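Local coordinates for endo-1,4-beta-xylanase (Uncultured bacterium, PDB 7AX7), which cleaves acetyl groups from acetylated xylan with the help of a bound cobalt ion in its carbohydrate esterase family 4 (CE4) domain, at residues 33-38 against 98-103; 62-67 against 82-87; 109-112 against 117-120; 124-129 against 159-164. All blocks are in the same frame, centred on the assembly; numbering follows the deposited sequence.

Interaction 1: residues 33-38 against 98-103; sequences TFFLIG and FFRPPY. With ACT (acetate ion), chain C.
Phe35 and Arg100 carry this contact as an off-centre cation-pi pair. Arg100 CZ stands 4.3 Å from the centroid of the Phe35 ring, with guanidinium and ring planes turned 39° apart. The arginine leaves its backbone extended, then bends at chi3 (-90°), which swings the guanidinium back so that Arg100 NH1 comes 3.4 Å from Phe35 CD1, while Arg100 CB lies 3.4 Å from Phe35 CD2. At the ring's far end Phe98 adds only its CB, 3.8 Å from Phe35 CE2, before its own ring turns off elsewhere. Cutting Phe35 back to an alanine would probably open a gap beneath the guanidinium and let it drift from its polar partners, Asp11 (a salt bridge), Thr9 and the carbonyl of Gln120. Further along, Tyr103 N gives a nearly straight bond of 2.7 Å to acetate OXT; the acetate, bound to the cobalt, probably mimics a reaction product, consistent with the backbone oxyanion site of CE4 relatives. Residues 98-103, ending in the sequence RPPY, belong to the loop between helix 74-92 and helix 108-113. They lie across strand 33-36, which runs between strands 4-11 and 58-61, with Ile119 of strand 118-123 touching Phe35, Phe98 and Arg100.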
loop_
_atom_site.group_PDB
_atom_site.type_symbol
_atom_site.label_atom_id
_atom_site.label_comp_id
_atom_site.label_asym_id
_atom_site.label_seq_id
_atom_site.Cartn_x
_atom_site.Cartn_y
_atom_site.Cartn_z
ATOM N N THR A 33 -2.111 -1.035 -4.818
ATOM C CA THR A 33 -2.498 -1.630 -3.544
ATOM C C THR A 33 -2.619 -0.523 -2.508
ATOM O O THR A 33 -1.722 0.316 -2.388
ATOM C CB THR A 33 -1.463 -2.675 -3.089
ATOM O OG1 THR A 33 -1.249 -3.618 -4.143
ATOM C CG2 THR A 33 -1.920 -3.418 -1.822
ATOM N N PHE A 34 -3.722 -0.521 -1.764
ATOM C CA PHE A 34 -4.002 0.501 -0.758
ATOM C C PHE A 34 -4.032 -0.158 0.611
ATOM O O PHE A 34 -4.928 -0.964 0.903
ATOM C CB PHE A 34 -5.324 1.214 -1.052
ATOM C CG PHE A 34 -5.299 2.016 -2.319
ATOM C CD1 PHE A 34 -5.597 1.423 -3.545
ATOM C CD2 PHE A 34 -4.957 3.359 -2.291
ATOM C CE1 PHE A 34 -5.560 2.168 -4.722
ATOM C CE2 PHE A 34 -4.923 4.112 -3.455
ATOM C CZ PHE A 34 -5.218 3.516 -4.676
ATOM N N PHE A 35 -3.055 0.197 1.443
ATOM C CA PHE A 35 -2.992 -0.248 2.827
ATOM C C PHE A 35 -3.821 0.721 3.660
ATOM O O PHE A 35 -3.423 1.876 3.880
ATOM C CB PHE A 35 -1.538 -0.320 3.292
ATOM C CG PHE A 35 -0.751 -1.425 2.637
ATOM C CD1 PHE A 35 -0.263 -1.278 1.349
ATOM C CD2 PHE A 35 -0.503 -2.616 3.314
ATOM C CE1 PHE A 35 0.464 -2.305 0.732
ATOM C CE2 PHE A 35 0.223 -3.653 2.708
ATOM C CZ PHE A 35 0.703 -3.497 1.410
ATOM N N LEU A 36 -4.980 0.260 4.107
ATOM C CA LEU A 36 -5.962 1.145 4.699
ATOM C C LEU A 36 -5.819 1.186 6.211
ATOM O O LEU A 36 -5.473 0.191 6.859
ATOM C CB LEU A 36 -7.384 0.709 4.334
ATOM C CG LEU A 36 -7.723 0.452 2.858
ATOM C CD1 LEU A 36 -9.179 0.012 2.743
ATOM C CD2 LEU A 36 -7.465 1.678 2.010
ATOM N N ILE A 37 -6.104 2.359 6.764
ATOM C CA ILE A 37 -6.270 2.537 8.199
ATOM C C ILE A 37 -7.705 2.160 8.549
ATOM O O ILE A 37 -8.656 2.713 7.988
ATOM C CB ILE A 37 -5.951 3.984 8.606
ATOM C CG1 ILE A 37 -4.497 4.313 8.242
ATOM C CG2 ILE A 37 -6.238 4.203 10.096
ATOM C CD1 ILE A 37 -4.088 5.755 8.504
ATOM N N GLY A 38 -7.862 1.211 9.477
ATOM C CA GLY A 38 -9.186 0.673 9.763
ATOM C C GLY A 38 -10.202 1.724 10.180
ATOM O O GLY A 38 -11.371 1.657 9.784
ATOM N N PHE A 98 -2.188 -8.620 3.158
ATOM C CA PHE A 98 -0.911 -8.026 3.514
ATOM C C PHE A 98 -1.108 -6.965 4.586
ATOM O O PHE A 98 -2.178 -6.361 4.703
ATOM C CB PHE A 98 -0.229 -7.444 2.277
ATOM C CG PHE A 98 0.146 -8.486 1.277
ATOM C CD1 PHE A 98 1.321 -9.219 1.433
ATOM C CD2 PHE A 98 -0.696 -8.776 0.208
ATOM C CE1 PHE A 98 1.665 -10.216 0.511
ATOM C CE2 PHE A 98 -0.365 -9.759 -0.723
ATOM C CZ PHE A 98 0.815 -10.484 -0.574
ATOM N N PHE A 99 -0.050 -6.757 5.367
ATOM C CA PHE A 99 0.017 -5.749 6.410
ATOM C C PHE A 99 1.238 -4.870 6.184
ATOM O O PHE A 99 2.321 -5.368 5.855
ATOM C CB PHE A 99 0.094 -6.412 7.799
ATOM C CG PHE A 99 0.506 -5.484 8.907
ATOM C CD1 PHE A 99 -0.354 -4.492 9.359
ATOM C CD2 PHE A 99 1.743 -5.634 9.536
ATOM C CE1 PHE A 99 0.012 -3.654 10.409
ATOM C CE2 PHE A 99 2.121 -4.796 10.582
ATOM C CZ PHE A 99 1.250 -3.801 11.018
ATOM N N ARG A 100 1.067 -3.563 6.356
ATOM C CA ARG A 100 2.213 -2.662 6.393
ATOM C C ARG A 100 2.227 -1.922 7.724
ATOM O O ARG A 100 1.239 -1.254 8.067
ATOM C CB ARG A 100 2.196 -1.676 5.230
ATOM C CG ARG A 100 3.363 -0.705 5.257
ATOM C CD ARG A 100 3.262 0.228 4.058
ATOM N NE ARG A 100 3.962 -0.292 2.898
ATOM C CZ ARG A 100 3.595 -0.072 1.639
ATOM N NH1 ARG A 100 2.509 0.641 1.364
ATOM N NH2 ARG A 100 4.308 -0.580 0.656
ATOM N N PRO A 101 3.300 -2.019 8.501
ATOM C CA PRO A 101 3.316 -1.427 9.844
ATOM C C PRO A 101 3.336 0.093 9.792
ATOM O O PRO A 101 4.102 0.689 9.021
ATOM C CB PRO A 101 4.611 -1.983 10.455
ATOM C CG PRO A 101 5.471 -2.339 9.297
ATOM C CD PRO A 101 4.513 -2.809 8.225
ATOM N N PRO A 102 2.508 0.756 10.604
ATOM C CA PRO A 102 2.569 2.222 10.681
ATOM C C PRO A 102 3.969 2.687 11.053
ATOM O O PRO A 102 4.608 2.131 11.951
ATOM C CB PRO A 102 1.556 2.564 11.781
ATOM C CG PRO A 102 0.607 1.377 11.806
ATOM C CD PRO A 102 1.474 0.191 11.488
ATOM N N TYR A 103 4.442 3.716 10.352
ATOM C CA TYR A 103 5.772 4.292 10.534
ATOM C C TYR A 103 6.887 3.297 10.245
ATOM O O TYR A 103 8.050 3.576 10.546
ATOM C CB TYR A 103 5.934 4.871 11.949
ATOM C CG TYR A 103 4.743 5.727 12.315
ATOM C CD1 TYR A 103 4.576 6.991 11.758
ATOM C CD2 TYR A 103 3.754 5.249 13.167
ATOM C CE1 TYR A 103 3.470 7.765 12.062
ATOM C CE2 TYR A 103 2.645 6.023 13.488
ATOM C CZ TYR A 103 2.509 7.276 12.925
ATOM O OH TYR A 103 1.412 8.047 13.232
HETATM C C ACT C . 3.472 4.737 7.014
HETATM O O ACT C . 2.707 4.947 6.032
HETATM O OXT ACT C . 3.212 4.819 8.244
HETATM C CH3 ACT C . 4.926 4.303 6.635
#

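Interaction 2: residues 62-67 against 82-87; sequences HSYTHQ and EWTSSA. With CO (cobalt (II) ion), chain B.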
loop_
_atom_site.group_PDB
_atom_site.type_symbol
_atom_site.label_atom_id
_atom_site.label_comp_id
_atom_site.label_asym_id
_atom_site.label_seq_id
_atom_site.Cartn_x
_atom_site.Cartn_y
_atom_site.Cartn_z
ATOM N N HIS A 62 -3.324 -1.447 7.209
ATOM C CA HIS A 62 -2.355 -0.522 7.793
ATOM C C HIS A 62 -2.647 -0.287 9.283
ATOM O O HIS A 62 -2.331 0.775 9.828
ATOM C CB HIS A 62 -2.352 0.793 7.007
ATOM C CG HIS A 62 -1.092 1.595 7.148
ATOM N ND1 HIS A 62 0.137 1.025 7.402
ATOM C CD2 HIS A 62 -0.870 2.928 7.041
ATOM C CE1 HIS A 62 1.060 1.970 7.456
ATOM N NE2 HIS A 62 0.474 3.134 7.239
ATOM N N SER A 63 -3.262 -1.277 9.942
ATOM C CA SER A 63 -3.728 -1.229 11.333
ATOM C C SER A 63 -5.063 -0.495 11.455
ATOM O O SER A 63 -5.594 0.002 10.456
ATOM C CB SER A 63 -2.681 -0.589 12.261
ATOM O OG SER A 63 -2.787 0.828 12.291
ATOM N N TYR A 64 -5.629 -0.440 12.671
ATOM C CA TYR A 64 -6.912 0.229 12.871
ATOM C C TYR A 64 -6.769 1.702 13.274
ATOM O O TYR A 64 -7.481 2.554 12.733
ATOM C CB TYR A 64 -7.758 -0.516 13.918
ATOM C CG TYR A 64 -9.211 -0.102 13.834
ATOM C CD1 TYR A 64 -10.058 -0.683 12.900
ATOM C CD2 TYR A 64 -9.719 0.907 14.640
ATOM C CE1 TYR A 64 -11.373 -0.296 12.786
ATOM C CE2 TYR A 64 -11.040 1.306 14.536
ATOM C CZ TYR A 64 -11.863 0.699 13.601
ATOM O OH TYR A 64 -13.185 1.076 13.478
ATOM N N THR A 65 -5.862 2.031 14.204
ATOM C CA THR A 65 -5.708 3.396 14.703
ATOM C C THR A 65 -4.433 4.077 14.218
ATOM O O THR A 65 -4.216 5.251 14.538
ATOM C CB THR A 65 -5.727 3.430 16.243
ATOM O OG1 THR A 65 -4.627 2.667 16.752
ATOM C CG2 THR A 65 -7.026 2.880 16.794
ATOM N N HIS A 66 -3.581 3.375 13.478
ATOM C CA HIS A 66 -2.351 3.951 12.938
ATOM C C HIS A 66 -1.481 4.557 14.043
ATOM O O HIS A 66 -1.017 5.695 13.952
ATOM C CB HIS A 66 -2.663 4.991 11.853
ATOM C CG HIS A 66 -1.495 5.297 10.968
ATOM N ND1 HIS A 66 -0.612 6.325 11.226
ATOM C CD2 HIS A 66 -1.046 4.688 9.846
ATOM C CE1 HIS A 66 0.320 6.345 10.290
ATOM N NE2 HIS A 66 0.080 5.360 9.443
ATOM N N GLN A 67 -1.264 3.794 15.102
ATOM C CA GLN A 67 -0.307 4.187 16.124
ATOM C C GLN A 67 0.965 3.361 15.972
ATOM O O GLN A 67 1.007 2.378 15.229
ATOM C CB GLN A 67 -0.898 4.022 17.527
ATOM C CG GLN A 67 -2.103 4.924 17.785
ATOM C CD GLN A 67 -2.745 4.665 19.142
ATOM O OE1 GLN A 67 -2.574 5.448 20.076
ATOM N NE2 GLN A 67 -3.479 3.556 19.256
ATOM N N GLU A 82 -7.500 -7.715 13.575
ATOM C CA GLU A 82 -8.807 -8.326 13.330
ATOM C C GLU A 82 -9.860 -7.282 12.968
ATOM O O GLU A 82 -10.644 -7.479 12.034
ATOM C CB GLU A 82 -9.241 -9.130 14.555
ATOM C CG GLU A 82 -8.318 -10.303 14.832
ATOM C CD GLU A 82 -8.504 -10.905 16.214
ATOM O OE1 GLU A 82 -9.552 -10.646 16.848
ATOM O OE2 GLU A 82 -7.588 -11.637 16.660
ATOM N N TRP A 83 -9.906 -6.173 13.703
ATOM C CA TRP A 83 -10.903 -5.153 13.402
ATOM C C TRP A 83 -10.677 -4.528 12.031
ATOM O O TRP A 83 -11.645 -4.158 11.361
ATOM C CB TRP A 83 -10.891 -4.072 14.474
ATOM C CG TRP A 83 -11.257 -4.587 15.821
ATOM C CD1 TRP A 83 -12.037 -5.673 16.101
ATOM C CD2 TRP A 83 -10.823 -4.065 17.081
ATOM N NE1 TRP A 83 -12.132 -5.847 17.460
ATOM C CE2 TRP A 83 -11.394 -4.877 18.088
ATOM C CE3 TRP A 83 -10.008 -2.986 17.459
ATOM C CZ2 TRP A 83 -11.173 -4.651 19.450
ATOM C CZ3 TRP A 83 -9.791 -2.759 18.818
ATOM C CH2 TRP A 83 -10.375 -3.587 19.793
ATOM N N THR A 84 -9.419 -4.397 11.596
ATOM C CA THR A 84 -9.170 -3.813 10.284
ATOM C C THR A 84 -9.594 -4.767 9.174
ATOM O O THR A 84 -10.260 -4.359 8.214
ATOM C CB THR A 84 -7.694 -3.433 10.141
ATOM O OG1 THR A 84 -7.366 -2.444 11.123
ATOM C CG2 THR A 84 -7.416 -2.869 8.739
ATOM N N SER A 85 -9.203 -6.042 9.284
ATOM C CA SER A 85 -9.579 -7.026 8.275
ATOM C C SER A 85 -11.092 -7.210 8.207
ATOM O O SER A 85 -11.662 -7.308 7.117
ATOM C CB SER A 85 -8.902 -8.360 8.565
ATOM O OG SER A 85 -7.513 -8.276 8.332
ATOM N N SER A 86 -11.762 -7.282 9.360
ATOM C CA SER A 86 -13.205 -7.503 9.314
ATOM C C SER A 86 -13.951 -6.258 8.833
ATOM O O SER A 86 -14.984 -6.382 8.164
ATOM C CB SER A 86 -13.716 -7.980 10.679
ATOM O OG SER A 86 -13.376 -7.083 11.705
ATOM N N ALA A 87 -13.439 -5.057 9.130
ATOM C CA ALA A 87 -14.037 -3.848 8.559
ATOM C C ALA A 87 -13.965 -3.859 7.031
ATOM O O ALA A 87 -14.926 -3.483 6.351
ATOM C CB ALA A 87 -13.351 -2.597 9.113
HETATM CO CO CO B . 1.034 5.285 7.512
#
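Two torsions bring Tyr64 and Thr84 together: Tyr64 holds CG anti to its backbone N (chi1 -163°), and Thr84 sets OG1 anti to its carbonyl carbon (chi1 -62°). The threonine hydroxyl thereby comes to the edge of the tyrosine ring, near its plane, with OG1 3.4 Å from Tyr64 CB. That oxygen also sits against the peptide between Ser63 and Tyr64, but its hydrogen bond goes to the carbonyl of Glu80, one turn back in its helix, while Tyr64 N is taken by the Glu80 carboxylate. The Trp83 side chain crosses that of Tyr64 at about a right angle, with Trp83 CB 3.8 Å from Tyr64 CD1. With Tyr64 cut back to an alanine, Trp83 CB and the Thr84 hydroxyl would probably lose their cover and the loop its firm seat on the helix. Within the loop, Ser63 OG bonds His62 O on a lone pair in the carbonyl plane and accepts from His66 N at 2.9 Å, an ST motif that braces the turn between the two histidines. Their NE2 atoms, of His62 and of His66, each bind cobalt at 2.2 Å; Asp12 is the third protein ligand. His62 ND1 is held by the carbonyl of Arg100. The HSYTH loop leaves strand 58-61 beside the metal and rests its other side on helix 74-92, with backbone bonds tying it to the end of strand 33-36 and just beyond.

Interaction 3: residues 109-112 against 117-120; sequences TMYQ and PFIQ
Tyr111 lays one corner of its ring over Phe118. CE1 of Tyr111 sits 3.7 Å above the Phe118 ring plane, almost over its centre, and CD1 follows it, 3.8 Å from Phe118 CZ. The two planes are tilted by 31° and the centroids are 4.4 Å apart, an oblique pair. Tyr111 reaches this place with CG anti to its carbonyl carbon (chi1 -83°), which carries the ring off the helix and across to the strand. At the rim of the Phe118 ring, near its plane, comes the carbonyl oxygen of Met110, 3.8 Å from Phe118 CZ; Met110 CB is a looser neighbour at 4.4 Å from Phe118 CE2. The phenylalanine thus has a ring over one face and a helix carbonyl at its outer edge.

In the next shell, Phe99 packs edge-to-face with Phe118, and Ile199 touches both aromatic rings. Backbone bonds from Phe118 to Trp200, and from Pro117 and Ile119 to Phe99, fix the segment that bears the phenylalanine. On the helix side, Met110 N is held by the Asn107 side chain, while the methionine side chain packs on Met69 and on Ile77 of helix 74-92. A short helix, 108-113, is in this way packed on the start of the strand that follows it, 118-123, a helix-to-strand unit of the parallel, distorted alpha/beta barrel of NodB-type deacetylases.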
loop_
_atom_site.group_PDB
_atom_site.type_symbol
_atom_site.label_atom_id
_atom_site.label_comp_id
_atom_site.label_asym_id
_atom_site.label_seq_id
_atom_site.Cartn_x
_atom_site.Cartn_y
_atom_site.Cartn_z
ATOM N N THR A 109 7.239 -8.287 19.267
ATOM C CA THR A 109 5.852 -8.522 19.659
ATOM C C THR A 109 4.917 -8.459 18.453
ATOM O O THR A 109 4.040 -9.317 18.300
ATOM C CB THR A 109 5.455 -7.518 20.743
ATOM O OG1 THR A 109 6.345 -7.674 21.852
ATOM C CG2 THR A 109 4.019 -7.743 21.225
ATOM N N MET A 110 5.124 -7.483 17.559
ATOM C CA MET A 110 4.310 -7.405 16.346
ATOM C C MET A 110 4.470 -8.657 15.487
ATOM O O MET A 110 3.478 -9.264 15.065
ATOM C CB MET A 110 4.674 -6.149 15.546
ATOM C CG MET A 110 4.181 -4.877 16.196
ATOM S SD MET A 110 4.881 -3.393 15.489
ATOM C CE MET A 110 4.033 -3.390 13.902
ATOM N N TYR A 111 5.717 -9.051 15.205
ATOM C CA TYR A 111 5.940 -10.231 14.376
ATOM C C TYR A 111 5.303 -11.485 14.976
ATOM O O TYR A 111 4.831 -12.355 14.233
ATOM C CB TYR A 111 7.435 -10.462 14.174
ATOM C CG TYR A 111 8.083 -9.648 13.070
ATOM C CD1 TYR A 111 7.702 -9.800 11.738
ATOM C CD2 TYR A 111 9.117 -8.767 13.357
ATOM C CE1 TYR A 111 8.316 -9.074 10.728
ATOM C CE2 TYR A 111 9.742 -8.040 12.358
ATOM C CZ TYR A 111 9.337 -8.192 11.049
ATOM O OH TYR A 111 9.971 -7.466 10.072
ATOM N N GLN A 112 5.292 -11.602 16.308
ATOM C CA GLN A 112 4.710 -12.765 16.969
ATOM C C GLN A 112 3.185 -12.769 16.913
ATOM O O GLN A 112 2.571 -13.826 17.111
ATOM C CB GLN A 112 5.158 -12.819 18.440
ATOM C CG GLN A 112 6.669 -13.003 18.658
ATOM C CD GLN A 112 7.117 -12.678 20.085
ATOM O OE1 GLN A 112 6.300 -12.379 20.952
ATOM N NE2 GLN A 112 8.430 -12.733 20.328
ATOM N N PRO A 117 1.765 -11.442 5.963
ATOM C CA PRO A 117 3.102 -10.997 5.549
ATOM C C PRO A 117 3.260 -9.493 5.744
ATOM O O PRO A 117 2.357 -8.704 5.437
ATOM C CB PRO A 117 3.168 -11.382 4.065
ATOM C CG PRO A 117 2.104 -12.441 3.888
ATOM C CD PRO A 117 1.023 -12.089 4.865
ATOM N N PHE A 118 4.428 -9.107 6.251
ATOM C CA PHE A 118 4.788 -7.705 6.434
ATOM C C PHE A 118 5.350 -7.128 5.135
ATOM O O PHE A 118 6.231 -7.729 4.511
ATOM C CB PHE A 118 5.838 -7.561 7.543
ATOM C CG PHE A 118 5.297 -7.728 8.953
ATOM C CD1 PHE A 118 4.630 -8.887 9.331
ATOM C CD2 PHE A 118 5.488 -6.727 9.901
ATOM C CE1 PHE A 118 4.148 -9.043 10.626
ATOM C CE2 PHE A 118 5.008 -6.873 11.195
ATOM C CZ PHE A 118 4.341 -8.039 11.555
ATOM N N ILE A 119 4.892 -5.934 4.767
ATOM C CA ILE A 119 5.362 -5.244 3.572
ATOM C C ILE A 119 6.008 -3.928 3.979
ATOM O O ILE A 119 5.436 -3.165 4.763
ATOM C CB ILE A 119 4.220 -4.998 2.570
ATOM C CG1 ILE A 119 3.613 -6.333 2.120
ATOM C CG2 ILE A 119 4.732 -4.182 1.386
ATOM C CD1 ILE A 119 4.619 -7.297 1.504
ATOM N N GLN A 120 7.206 -3.672 3.466
ATOM C CA GLN A 120 7.778 -2.338 3.583
ATOM C C GLN A 120 7.792 -1.658 2.213
ATOM O O GLN A 120 6.876 -0.901 1.890
ATOM C CB GLN A 120 9.187 -2.402 4.177
ATOM C CG GLN A 120 9.843 -1.039 4.308
ATOM C CD GLN A 120 11.214 -1.117 4.932
ATOM O OE1 GLN A 120 11.446 -1.888 5.864
ATOM N NE2 GLN A 120 12.141 -0.331 4.408
#

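Interaction 4: residues 124-129 against 159-164; sequences INDSEN and SQTVQA. Unlike the reference sequence in segment 124-129: Ser127 (reference Trp).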
loop_
_atom_site.group_PDB
_atom_site.type_symbol
_atom_site.label_atom_id
_atom_site.label_comp_id
_atom_site.label_asym_id
_atom_site.label_seq_id
_atom_site.Cartn_x
_atom_site.Cartn_y
_atom_site.Cartn_z
ATOM N N ILE A 124 9.387 6.991 -0.840
ATOM C CA ILE A 124 9.718 8.131 -1.684
ATOM C C ILE A 124 9.571 9.445 -0.930
ATOM O O ILE A 124 9.604 10.511 -1.544
ATOM C CB ILE A 124 8.893 8.143 -2.984
ATOM C CG1 ILE A 124 7.460 8.573 -2.709
ATOM C CG2 ILE A 124 8.929 6.761 -3.670
ATOM C CD1 ILE A 124 6.729 9.037 -3.961
ATOM N N ASN A 125 9.413 9.387 0.395
ATOM C CA ASN A 125 9.368 10.572 1.256
ATOM C C ASN A 125 8.257 11.530 0.842
ATOM O O ASN A 125 8.434 12.748 0.867
ATOM C CB ASN A 125 10.715 11.309 1.282
ATOM C CG ASN A 125 11.910 10.368 1.372
ATOM O OD1 ASN A 125 12.869 10.500 0.606
ATOM N ND2 ASN A 125 11.863 9.420 2.310
ATOM N N ASP A 126 7.095 10.985 0.471
ATOM C CA ASP A 126 5.949 11.800 0.078
ATOM C C ASP A 126 4.966 12.002 1.226
ATOM O O ASP A 126 3.755 12.132 0.998
ATOM C CB ASP A 126 5.236 11.192 -1.128
ATOM C CG ASP A 126 4.380 9.999 -0.763
ATOM O OD1 ASP A 126 4.811 9.195 0.088
ATOM O OD2 ASP A 126 3.269 9.876 -1.313
ATOM N N SER A 127 5.463 12.013 2.465
ATOM C CA SER A 127 4.642 12.376 3.610
ATOM C C SER A 127 4.878 13.811 4.068
ATOM O O SER A 127 4.059 14.348 4.820
ATOM C CB SER A 127 4.887 11.404 4.778
ATOM O OG SER A 127 6.137 11.626 5.412
ATOM N N GLU A 128 5.954 14.445 3.611
ATOM C CA GLU A 128 6.316 15.803 3.990
ATOM C C GLU A 128 6.117 16.732 2.798
ATOM O O GLU A 128 6.589 16.439 1.692
ATOM C CB GLU A 128 7.770 15.853 4.465
ATOM C CG GLU A 128 8.152 17.121 5.193
ATOM C CD GLU A 128 8.327 16.894 6.683
ATOM O OE1 GLU A 128 7.325 16.991 7.426
ATOM O OE2 GLU A 128 9.467 16.601 7.106
ATOM N N ASN A 129 5.434 17.857 3.028
ATOM C CA ASN A 129 5.156 18.792 1.941
ATOM C C ASN A 129 6.436 19.374 1.349
ATOM O O ASN A 129 6.461 19.746 0.168
ATOM C CB ASN A 129 4.241 19.912 2.439
ATOM C CG ASN A 129 2.832 19.795 1.890
ATOM O OD1 ASN A 129 2.378 20.654 1.131
ATOM N ND2 ASN A 129 2.139 18.720 2.254
ATOM N N SER A 159 -1.826 16.262 -2.093
ATOM C CA SER A 159 -2.003 16.588 -3.499
ATOM C C SER A 159 -0.690 16.605 -4.271
ATOM O O SER A 159 -0.710 16.452 -5.494
ATOM C CB SER A 159 -2.713 17.934 -3.639
ATOM O OG SER A 159 -2.009 18.933 -2.945
ATOM N N GLN A 160 0.457 16.757 -3.603
ATOM C CA GLN A 160 1.708 16.758 -4.361
ATOM C C GLN A 160 2.038 15.370 -4.903
ATOM O O GLN A 160 2.717 15.249 -5.932
ATOM C CB GLN A 160 2.846 17.297 -3.499
ATOM C CG GLN A 160 2.757 18.798 -3.257
ATOM C CD GLN A 160 3.804 19.296 -2.276
ATOM O OE1 GLN A 160 3.761 18.978 -1.088
ATOM N NE2 GLN A 160 4.746 20.079 -2.769
ATOM N N THR A 161 1.571 14.315 -4.233
ATOM C CA THR A 161 1.714 12.970 -4.790
ATOM C C THR A 161 0.731 12.750 -5.926
ATOM O O THR A 161 1.061 12.096 -6.926
ATOM C CB THR A 161 1.529 11.927 -3.694
ATOM O OG1 THR A 161 2.699 11.923 -2.862
ATOM C CG2 THR A 161 1.295 10.520 -4.284
ATOM N N VAL A 162 -0.482 13.294 -5.798
ATOM C CA VAL A 162 -1.412 13.292 -6.922
ATOM C C VAL A 162 -0.788 13.972 -8.137
ATOM O O VAL A 162 -0.868 13.463 -9.261
ATOM C CB VAL A 162 -2.738 13.958 -6.514
ATOM C CG1 VAL A 162 -3.651 14.076 -7.720
ATOM C CG2 VAL A 162 -3.410 13.148 -5.389
ATOM N N GLN A 163 -0.145 15.125 -7.933
ATOM C CA GLN A 163 0.511 15.803 -9.047
ATOM C C GLN A 163 1.634 14.955 -9.630
ATOM O O GLN A 163 1.841 14.940 -10.845
ATOM C CB GLN A 163 1.059 17.161 -8.597
ATOM C CG GLN A 163 0.003 18.196 -8.295
ATOM C CD GLN A 163 0.595 19.446 -7.648
ATOM O OE1 GLN A 163 0.929 19.453 -6.454
ATOM N NE2 GLN A 163 0.741 20.500 -8.437
ATOM N N ALA A 164 2.359 14.234 -8.774
ATOM C CA ALA A 164 3.512 13.452 -9.212
ATOM C C ALA A 164 3.114 12.179 -9.947
ATOM O O ALA A 164 3.863 11.712 -10.807
ATOM C CB ALA A 164 4.381 13.094 -8.007
#
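Asp126 turns its carboxylate onto the hydroxyl of Thr161, and OG1 donates to OD2 in a short hydrogen bond of 2.6 Å. The oxygen is approached on its anti lone pair, away from the other carboxylate oxygen. Asp126 CG takes the crowded position between its own N and carbonyl carbon (chi1 77°), which turns the carboxylate to the threonine; Asp126 CB already faces the helix and lies 3.2 Å from Thr161 OG1. The threonine methyl comes alongside, with CG2 3.6 Å from Asp126 OD2, so hydroxyl and methyl both flank that oxygen.

Each partner has a second hold. Thr161 OG1 also takes a bond from Arg136 of helix 133-143, which orients the hydroxyl toward the aspartate, and Asp126 OD1 bonds His153 ND1 at the end of strand 148-153. Thr161 thus probably helps to position the aspartate through OD2, while His153 uses OD1. The Asp126 backbone carbonyl is bound in turn by the side chain of Asn158. Near the surface, Gln160 reaches out to Asn129; the two side chains cross at about a right angle with their amide planes 41° apart, and Gln160 CD lies 3.6 Å from Asn129 O.

The loop after strand 118-123 and the first turns of helix 159-174 thus meet about an aspartate–histidine pair, consistent with the Asp–His couple beside the metal in CE4 deacetylases, the side chain of Asp126 being about 9 Å from the cobalt.

After strand 4-11 and helix 16-28, strand 33-36 opens the first contact, and interaction 1 closes a long loop by bringing 98-103 back onto it. Interaction 2 is nested inside that loop, seating the metal-binding turn on helix 74-92; the two touch through Arg100 O and His62 ND1 and through Leu36 O and His62 N. Interactions 3 and 4 follow in series and none cross. Interaction 3 closes a short turn from helix 108-113 to strand 118-123, joined to interaction 1 through Phe99, Arg100, Ile119 and Gln120. Interaction 4, its centre about 17 Å from that of interaction 1, closes the loop holding helix 133-143 and strand 148-153, joining the residues after strand 118-123 to helix 159-174.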